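Local coordinates for protein glycosyl hydrolase family 26 (Bacteroides ovatus, PDB 4ZXO) that probably hydrolyses the beta-1,4-mannan backbone of galactomannan as a family 26 endo-beta-mannanase built on a TIM barrel, at residues F29-D34 against S48-V53. Residues are numbered along the deposited sequence; the frame is centred on the assembly and turned at random.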
loop_
_atom_site.group_PDB
_atom_site.type_symbol
_atom_site.label_atom_id
_atom_site.label_comp_id
_atom_site.label_asym_id
_atom_site.label_seq_id
_atom_site.Cartn_x
_atom_site.Cartn_y
_atom_site.Cartn_z
ATOM N N PHE A 29 11.019 3.107 -4.103
ATOM C CA PHE A 29 11.053 1.788 -3.510
ATOM C C PHE A 29 10.435 1.782 -2.128
ATOM O O PHE A 29 10.745 2.670 -1.313
ATOM C CB PHE A 29 12.479 1.275 -3.402
ATOM C CG PHE A 29 12.538 -0.152 -2.900
ATOM C CD1 PHE A 29 12.193 -1.219 -3.747
ATOM C CD2 PHE A 29 12.830 -0.431 -1.583
ATOM C CE1 PHE A 29 12.194 -2.559 -3.268
ATOM C CE2 PHE A 29 12.828 -1.758 -1.115
ATOM C CZ PHE A 29 12.523 -2.816 -1.951
ATOM N N GLY A 30 9.626 0.743 -1.841
ATOM C CA GLY A 30 8.870 0.657 -0.618
ATOM C C GLY A 30 9.071 -0.631 0.175
ATOM O O GLY A 30 9.357 -1.690 -0.396
ATOM N N HIS A 31 8.837 -0.544 1.482
ATOM C CA HIS A 31 8.855 -1.712 2.326
ATOM C C HIS A 31 7.825 -1.547 3.452
ATOM O O HIS A 31 7.796 -0.511 4.143
ATOM C CB HIS A 31 10.265 -1.876 2.903
ATOM C CG HIS A 31 10.449 -3.123 3.743
ATOM N ND1 HIS A 31 11.230 -3.134 4.884
ATOM C CD2 HIS A 31 9.977 -4.386 3.592
ATOM C CE1 HIS A 31 11.230 -4.353 5.409
ATOM N NE2 HIS A 31 10.452 -5.129 4.654
ATOM N N HIS A 32 7.027 -2.572 3.670
ATOM C CA HIS A 32 6.061 -2.599 4.760
ATOM C C HIS A 32 6.748 -2.775 6.123
ATOM O O HIS A 32 7.688 -3.564 6.291
ATOM C CB HIS A 32 5.035 -3.743 4.534
ATOM C CG HIS A 32 3.827 -3.649 5.418
ATOM N ND1 HIS A 32 2.753 -2.799 5.148
ATOM C CD2 HIS A 32 3.531 -4.281 6.586
ATOM C CE1 HIS A 32 1.849 -2.925 6.115
ATOM N NE2 HIS A 32 2.290 -3.839 6.987
ATOM N N ASP A 33 6.267 -1.987 7.074
ATOM C CA ASP A 33 6.704 -2.001 8.490
ATOM C C ASP A 33 8.219 -1.747 8.606
ATOM O O ASP A 33 8.861 -2.200 9.550
ATOM C CB ASP A 33 6.275 -3.325 9.160
ATOM C CG ASP A 33 4.829 -3.285 9.613
ATOM O OD1 ASP A 33 4.283 -2.158 9.711
ATOM O OD2 ASP A 33 4.247 -4.369 9.857
ATOM N N ASP A 34 8.766 -0.981 7.647
ATOM C CA ASP A 34 10.209 -0.914 7.501
ATOM C C ASP A 34 10.947 -0.403 8.743
ATOM O O ASP A 34 12.007 -0.951 9.121
ATOM C CB ASP A 34 10.551 0.016 6.325
ATOM C CG ASP A 34 12.051 0.010 6.034
ATOM O OD1 ASP A 34 12.576 -1.058 5.621
ATOM O OD2 ASP A 34 12.711 1.045 6.261
ATOM N N SER A 48 16.151 0.052 10.154
ATOM C CA SER A 48 15.458 -0.311 8.914
ATOM C C SER A 48 16.244 -1.425 8.258
ATOM O O SER A 48 17.456 -1.231 8.038
ATOM C CB SER A 48 15.403 0.878 7.970
ATOM O OG SER A 48 15.238 0.444 6.618
ATOM N N ASP A 49 15.634 -2.587 7.948
ATOM C CA ASP A 49 16.444 -3.615 7.272
ATOM C C ASP A 49 16.893 -3.105 5.894
ATOM O O ASP A 49 18.011 -3.432 5.427
ATOM C CB ASP A 49 15.672 -4.902 7.115
ATOM C CG ASP A 49 15.673 -5.734 8.368
ATOM O OD1 ASP A 49 16.375 -5.369 9.352
ATOM O OD2 ASP A 49 15.031 -6.799 8.325
ATOM N N VAL A 50 16.054 -2.317 5.234
ATOM C CA VAL A 50 16.467 -1.743 3.941
ATOM C C VAL A 50 17.671 -0.804 4.064
ATOM O O VAL A 50 18.670 -0.967 3.352
ATOM C CB VAL A 50 15.266 -1.012 3.269
ATOM C CG1 VAL A 50 15.721 -0.191 2.078
ATOM C CG2 VAL A 50 14.262 -2.081 2.834
ATOM N N LYS A 51 17.614 0.127 5.004
ATOM C CA LYS A 51 18.736 1.022 5.190
ATOM C C LYS A 51 19.968 0.265 5.650
ATOM O O LYS A 51 21.079 0.560 5.214
ATOM C CB LYS A 51 18.354 2.131 6.200
ATOM C CG LYS A 51 19.439 3.213 6.393
ATOM C CD LYS A 51 18.912 4.316 7.274
ATOM C CE LYS A 51 19.977 5.357 7.628
ATOM N NZ LYS A 51 20.721 4.908 8.852
ATOM N N SER A 52 19.792 -0.762 6.490
ATOM C CA SER A 52 20.964 -1.524 6.968
ATOM C C SER A 52 21.673 -2.190 5.817
ATOM O O SER A 52 22.884 -2.434 5.907
ATOM C CB SER A 52 20.556 -2.587 7.989
ATOM O OG SER A 52 20.165 -1.980 9.185
ATOM N N VAL A 53 20.942 -2.488 4.733
ATOM C CA VAL A 53 21.612 -3.120 3.578
ATOM C C VAL A 53 22.152 -2.116 2.574
ATOM O O VAL A 53 23.321 -2.172 2.187
ATOM C CB VAL A 53 20.677 -4.109 2.854
ATOM C CG1 VAL A 53 21.270 -4.607 1.498
ATOM C CG2 VAL A 53 20.375 -5.262 3.769
HETATM O O HOH W 1 12.827 -3.440 8.403
#
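Ser48 OG donates a 2.6 Å hydrogen bond to Asp34 OD2, meeting the carboxylate on its syn side and somewhat out of its plane. The same hydroxyl oxygen caps the following helix, accepting a nearly straight bond from Lys51 N (2.9 Å), so the N-cap is joined to an acid of the turn that follows strand 27-32. Asp34 OD1 uses its anti lone pair to accept from His31 ND1 at 2.6 Å, almost in the imidazole plane; a type II turn from His31 to Asp34 sets the pair together. With CG anti to the backbone N (chi1 -174°), the carboxylate lies between ring and hydroxyl. An alanine in place of this acid would probably leave His31 ND1 and the Ser48 hydroxyl without their shared carboxylate, the ring keeping a weak bond from NE2 to Asn303 OD1. Val50 CG2 lies against Asp34 OD1 (3.4 Å), comes obliquely to the imidazole, and meets the Phe29 ring edge at CE2 (4.2 Å). One water links Asp34 O to Asp49 N. Asp49 itself accepts from Trp41 and Asn303. The contact ties the C-terminal end of barrel strand 27-32 to helix 49-54, with Phe324 of helix 321-328 packing against both Phe29 and Val50.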